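Local coordinates for protein 2-hydroxyethylphosphonate dioxygenase (Streptomyces viridochromogenes, PDB 4YAR) that uses non-heme iron and dioxygen to split 2-hydroxyethylphosphonate into hydroxymethylphosphonate and formate on the route to the antibiotic bialaphos, at residues Y287-P292 against D415-T420; V229-V234 against A262-P267. The protein carries 1 engineered substitution. All blocks are in the same frame, centred on the assembly; numbering follows the deposited sequence.

Contact 1: Y287-P292 against D415-T420; sequences YRVLLP and DWLELT
Arg288 lays its guanidinium over one branch of Leu417: methyl CD1 of Leu417 stands 3.3 Å above the guanidinium plane, offset toward its rim, and lies 3.4 Å from NH1 of Arg288. The two side chains run past each other in opposite directions, so their overlap is lengthwise. At the edge of the same flat group sits Thr420. NH2 of Arg288 gives a hydrogen bond of 2.8 Å to OG1 of Thr420, with an N-H...O angle of 161° and the oxygen only 5° out of the guanidinium plane. A second bond, weak and bent, runs from NH1 of Arg288 to the backbone O of Leu417 at 3.4 Å. OG1 can serve here because chi1 of Thr420, 60°, places it between the backbone N and the carbonyl carbon, 2.9 Å from O of Leu417. NH1 also makes a salt bridge with OD2 of Asp286. The remaining apolar contact is made by the other methyl of Leu417, CD2, which meets CG1 of Val289 at 3.9 Å, the two side chains crossing at about a right angle. The 3-10 turn 287-290, within the second cro/C1-type region, is thereby joined to helix 413-420, which follows strand 400-407 of the seven-stranded sheet. With 191 Å² buried and none of the four touching residues buried, the evidence points to a surface junction whose polar bonds all come from one arginine; its charge is paired with Asp286 and probably also gains from the carbonyl-rich end of the helix.

Contact 2: V229-V234 against A262-P267; sequences VSAGSV and AALRSP
Ala231 meets Leu264, near the end of a probable helix-turn-helix motif (245-265) within the second cro/C1-type region, and Pro267 just after it. Its CB lies 3.8 Å from CG of Pro267 and 4.1 Å from CD2 of Leu264, so one methyl touches both the last turn of helix 257-265 and the proline just beyond it. The same CD2 of Leu264 also rests 4.0 Å from CA of Gly232, where no side chain intervenes and the leucine methyl packs against backbone. This is the point of nearest backbone approach, CA of Gly232 lying 5.7 Å from CA of Leu264. Chi1 of Leu264, -57°, sets CG anti to its carbonyl carbon, and the branch thus reaches the opposing helix although its CB does not aim there. Behind this first shell, Leu276 of helix 270-283 touches both Leu264 and Pro267, and Pro292 also packs on Pro267.

On the other segment, the start of helix 231-241 is fixed by a capping box: N of Ser233 donates to OG of Ser230 at 3.1 Å, while N of Ser230 donates to OG of Ser233 at 3.0 Å. No direct hydrogen bond crosses the contact. Water 1 bridges it instead, accepting from N of Gly232 at 2.9 Å and donating to O of Leu264 at 3.0 Å, which links the first turn of one helix to the last turn of the other.

In the fold
The centres of contacts 1 and 2 are about 16 Å apart, and the loop 287-292 joins them directly. Its Leu290 packs methyl CD2 against CG1 of Val234 at 3.6 Å, and Leu291 CD2 lies 3.3 Å from O of Pro267, so the segment that reaches helix 413-420 in contact 1 also lies against both segments of contact 2. Along the chain they come in series, contact 2 closing before contact 1 opens. Contact 2 is local to the helical region, with 27 intervening residues, mostly helical; contact 1 spans 122 residues that include much of the strand-rich part. Both lie away from His129 and His182, the iron ligands, which hold a cadmium ion in this structure.

Contact 1: Y287-P292 against D415-T420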
loop_
_atom_site.group_PDB
_atom_site.type_symbol
_atom_site.label_atom_id
_atom_site.label_comp_id
_atom_site.label_asym_id
_atom_site.label_seq_id
_atom_site.Cartn_x
_atom_site.Cartn_y
_atom_site.Cartn_z
ATOM N N TYR A 287 -19.438 3.274 14.422
ATOM C CA TYR A 287 -20.445 3.197 13.427
ATOM C C TYR A 287 -19.926 3.351 12.001
ATOM O O TYR A 287 -20.557 2.883 11.071
ATOM C CB TYR A 287 -21.559 4.292 13.697
ATOM C CG TYR A 287 -21.097 5.696 13.299
ATOM C CD1 TYR A 287 -20.217 6.446 14.115
ATOM C CD2 TYR A 287 -21.422 6.227 12.044
ATOM C CE1 TYR A 287 -19.783 7.699 13.718
ATOM C CE2 TYR A 287 -20.929 7.490 11.624
ATOM C CZ TYR A 287 -20.158 8.219 12.462
ATOM O OH TYR A 287 -19.626 9.423 12.025
ATOM N N ARG A 288 -18.767 3.978 11.832
ATOM C CA ARG A 288 -18.291 4.273 10.478
ATOM C C ARG A 288 -18.099 3.037 9.559
ATOM O O ARG A 288 -18.313 3.096 8.339
ATOM C CB ARG A 288 -17.069 5.202 10.536
ATOM C CG ARG A 288 -17.344 6.504 11.165
ATOM C CD ARG A 288 -16.118 7.368 11.401
ATOM N NE ARG A 288 -15.218 6.734 12.301
ATOM C CZ ARG A 288 -14.032 7.166 12.633
ATOM N NH1 ARG A 288 -13.331 6.440 13.472
ATOM N NH2 ARG A 288 -13.525 8.304 12.154
ATOM N N VAL A 289 -17.660 1.902 10.150
ATOM C CA VAL A 289 -17.473 0.714 9.425
ATOM C C VAL A 289 -18.749 0.036 8.977
ATOM O O VAL A 289 -18.682 -0.911 8.191
ATOM C CB VAL A 289 -16.452 -0.244 10.107
ATOM C CG1 VAL A 289 -15.219 0.516 10.560
ATOM C CG2 VAL A 289 -17.057 -0.942 11.306
ATOM N N LEU A 290 -19.929 0.543 9.413
ATOM C CA LEU A 290 -21.220 0.065 8.929
ATOM C C LEU A 290 -21.777 0.878 7.739
ATOM O O LEU A 290 -22.747 0.458 7.096
ATOM C CB LEU A 290 -22.283 0.082 10.040
ATOM C CG LEU A 290 -21.949 -0.686 11.291
ATOM C CD1 LEU A 290 -22.992 -0.503 12.378
ATOM C CD2 LEU A 290 -21.854 -2.176 10.968
ATOM N N LEU A 291 -21.124 1.973 7.389
ATOM C CA LEU A 291 -21.595 2.790 6.273
ATOM C C LEU A 291 -21.153 2.118 4.942
ATOM O O LEU A 291 -20.119 1.373 4.895
ATOM C CB LEU A 291 -21.061 4.215 6.430
ATOM C CG LEU A 291 -21.412 4.972 7.734
ATOM C CD1 LEU A 291 -20.839 6.378 7.728
ATOM C CD2 LEU A 291 -22.884 5.058 8.025
ATOM N N PRO A 292 -21.894 2.367 3.880
ATOM C CA PRO A 292 -21.634 1.814 2.559
ATOM C C PRO A 292 -20.354 2.318 1.894
ATOM O O PRO A 292 -20.034 3.496 1.979
ATOM C CB PRO A 292 -22.875 2.236 1.736
ATOM C CG PRO A 292 -23.516 3.298 2.488
ATOM C CD PRO A 292 -23.150 3.127 3.921
ATOM N N ASP A 415 -5.116 3.156 9.505
ATOM C CA ASP A 415 -4.471 3.939 10.610
ATOM C C ASP A 415 -5.267 5.227 10.828
ATOM O O ASP A 415 -5.528 5.655 11.982
ATOM C CB ASP A 415 -3.019 4.382 10.270
ATOM C CG ASP A 415 -1.990 3.314 10.486
ATOM O OD1 ASP A 415 -2.235 2.293 11.169
ATOM O OD2 ASP A 415 -0.845 3.448 10.004
ATOM N N TRP A 416 -5.710 5.846 9.744
ATOM C CA TRP A 416 -6.503 7.070 9.894
ATOM C C TRP A 416 -7.755 6.857 10.680
ATOM O O TRP A 416 -8.139 7.689 11.561
ATOM C CB TRP A 416 -6.768 7.778 8.560
ATOM C CG TRP A 416 -5.591 8.487 8.019
ATOM C CD1 TRP A 416 -4.885 8.182 6.892
ATOM C CD2 TRP A 416 -4.924 9.616 8.609
ATOM N NE1 TRP A 416 -3.832 9.059 6.733
ATOM C CE2 TRP A 416 -3.824 9.944 7.773
ATOM C CE3 TRP A 416 -5.159 10.394 9.753
ATOM C CZ2 TRP A 416 -2.976 11.019 8.045
ATOM C CZ3 TRP A 416 -4.286 11.474 10.036
ATOM C CH2 TRP A 416 -3.209 11.750 9.187
ATOM N N LEU A 417 -8.412 5.722 10.421
ATOM C CA LEU A 417 -9.624 5.419 11.179
ATOM C C LEU A 417 -9.313 5.304 12.650
ATOM O O LEU A 417 -9.985 5.848 13.517
ATOM C CB LEU A 417 -10.256 4.138 10.625
ATOM C CG LEU A 417 -11.561 3.681 11.280
ATOM C CD1 LEU A 417 -12.713 4.472 10.716
ATOM C CD2 LEU A 417 -11.764 2.231 10.982
ATOM N N GLU A 418 -8.252 4.604 13.012
ATOM C CA GLU A 418 -7.882 4.487 14.407
ATOM C C GLU A 418 -7.389 5.799 15.011
ATOM O O GLU A 418 -7.611 6.064 16.183
ATOM C CB GLU A 418 -6.787 3.417 14.528
ATOM C CG GLU A 418 -6.190 3.251 15.880
ATOM C CD GLU A 418 -7.077 2.585 16.925
ATOM O OE1 GLU A 418 -8.044 1.901 16.586
ATOM O OE2 GLU A 418 -6.676 2.653 18.111
ATOM N N LEU A 419 -6.709 6.639 14.230
ATOM C CA LEU A 419 -6.128 7.819 14.797
ATOM C C LEU A 419 -7.201 8.808 15.153
ATOM O O LEU A 419 -7.035 9.564 16.102
ATOM C CB LEU A 419 -5.125 8.464 13.807
ATOM C CG LEU A 419 -3.803 7.690 13.772
ATOM C CD1 LEU A 419 -3.017 8.177 12.572
ATOM C CD2 LEU A 419 -3.005 7.867 15.052
ATOM N N THR A 420 -8.293 8.790 14.418
ATOM C CA THR A 420 -9.470 9.551 14.832
ATOM C C THR A 420 -10.171 9.032 16.162
ATOM O O THR A 420 -10.785 9.807 16.881
ATOM C CB THR A 420 -10.395 9.786 13.629
ATOM O OG1 THR A 420 -10.850 8.554 13.046
ATOM C CG2 THR A 420 -9.670 10.562 12.543
#

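Contact 2: V229-V234 against A262-P267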
loop_
_atom_site.group_PDB
_atom_site.type_symbol
_atom_site.label_atom_id
_atom_site.label_comp_id
_atom_site.label_asym_id
_atom_site.label_seq_id
_atom_site.Cartn_x
_atom_site.Cartn_y
_atom_site.Cartn_z
ATOM N N VAL A 229 -21.985 -8.182 2.252
ATOM C CA VAL A 229 -21.507 -7.842 3.592
ATOM C C VAL A 229 -22.113 -6.495 3.884
ATOM O O VAL A 229 -21.507 -5.487 3.545
ATOM C CB VAL A 229 -19.989 -7.727 3.584
ATOM C CG1 VAL A 229 -19.461 -7.279 4.933
ATOM C CG2 VAL A 229 -19.368 -9.054 3.184
ATOM N N SER A 230 -23.326 -6.487 4.442
ATOM C CA SER A 230 -24.129 -5.295 4.595
ATOM C C SER A 230 -24.037 -4.666 5.961
ATOM O O SER A 230 -23.423 -5.227 6.870
ATOM C CB SER A 230 -25.565 -5.677 4.352
ATOM O OG SER A 230 -25.959 -6.649 5.293
ATOM N N ALA A 231 -24.689 -3.525 6.146
ATOM C CA ALA A 231 -24.681 -2.904 7.453
ATOM C C ALA A 231 -25.313 -3.916 8.411
ATOM O O ALA A 231 -24.860 -4.062 9.528
ATOM C CB ALA A 231 -25.407 -1.561 7.457
ATOM N N GLY A 232 -26.370 -4.582 7.998
ATOM C CA GLY A 232 -27.047 -5.501 8.924
ATOM C C GLY A 232 -26.268 -6.706 9.304
ATOM O O GLY A 232 -26.319 -7.150 10.469
ATOM N N SER A 233 -25.568 -7.284 8.334
ATOM C CA SER A 233 -24.846 -8.561 8.591
ATOM C C SER A 233 -23.695 -8.247 9.487
ATOM O O SER A 233 -23.436 -9.000 10.431
ATOM C CB SER A 233 -24.350 -9.270 7.330
ATOM O OG SER A 233 -23.392 -8.514 6.641
ATOM N N VAL A 234 -22.969 -7.156 9.184
ATOM C CA VAL A 234 -21.914 -6.713 10.067
ATOM C C VAL A 234 -22.441 -6.348 11.481
ATOM O O VAL A 234 -21.865 -6.779 12.508
ATOM C CB VAL A 234 -21.046 -5.593 9.433
ATOM C CG1 VAL A 234 -19.926 -5.193 10.402
ATOM C CG2 VAL A 234 -20.422 -6.055 8.120
ATOM N N ALA A 262 -34.911 0.666 9.784
ATOM C CA ALA A 262 -34.896 1.704 8.731
ATOM C C ALA A 262 -33.465 2.150 8.474
ATOM O O ALA A 262 -33.067 2.324 7.328
ATOM C CB ALA A 262 -35.731 2.886 9.150
ATOM N N ALA A 263 -32.697 2.291 9.562
ATOM C CA ALA A 263 -31.267 2.663 9.452
ATOM C C ALA A 263 -30.399 1.661 8.718
ATOM O O ALA A 263 -29.501 2.072 7.943
ATOM C CB ALA A 263 -30.701 2.919 10.837
ATOM N N LEU A 264 -30.689 0.368 8.893
ATOM C CA LEU A 264 -29.946 -0.680 8.215
ATOM C C LEU A 264 -30.299 -0.725 6.736
ATOM O O LEU A 264 -29.462 -1.087 5.967
ATOM C CB LEU A 264 -30.104 -2.069 8.921
ATOM C CG LEU A 264 -29.686 -2.049 10.389
ATOM C CD1 LEU A 264 -30.238 -3.277 11.125
ATOM C CD2 LEU A 264 -28.161 -1.973 10.468
ATOM N N ARG A 265 -31.482 -0.247 6.345
ATOM C CA ARG A 265 -31.835 -0.152 4.916
ATOM C C ARG A 265 -31.107 1.011 4.204
ATOM O O ARG A 265 -30.790 0.928 3.030
ATOM C CB ARG A 265 -33.355 0.011 4.731
ATOM C CG ARG A 265 -34.224 -1.179 5.180
ATOM C CD ARG A 265 -35.695 -1.064 4.729
ATOM N NE ARG A 265 -36.481 -0.128 5.554
ATOM C CZ ARG A 265 -37.090 -0.449 6.699
ATOM N NH1 ARG A 265 -36.978 -1.665 7.181
ATOM N NH2 ARG A 265 -37.776 0.463 7.398
ATOM N N SER A 266 -30.839 2.086 4.926
ATOM C CA SER A 266 -30.185 3.264 4.363
ATOM C C SER A 266 -29.240 3.862 5.392
ATOM O O SER A 266 -29.474 4.925 5.962
ATOM C CB SER A 266 -31.284 4.231 3.930
ATOM O OG SER A 266 -32.216 3.515 3.124
ATOM N N PRO A 267 -28.116 3.166 5.643
ATOM C CA PRO A 267 -27.138 3.576 6.651
ATOM C C PRO A 267 -26.485 4.948 6.390
ATOM O O PRO A 267 -26.108 5.653 7.352
ATOM C CB PRO A 267 -26.085 2.477 6.612
ATOM C CG PRO A 267 -26.447 1.564 5.485
ATOM C CD PRO A 267 -27.720 1.984 4.875
HETATM O O HOH W 1 -28.231 -3.813 5.892
#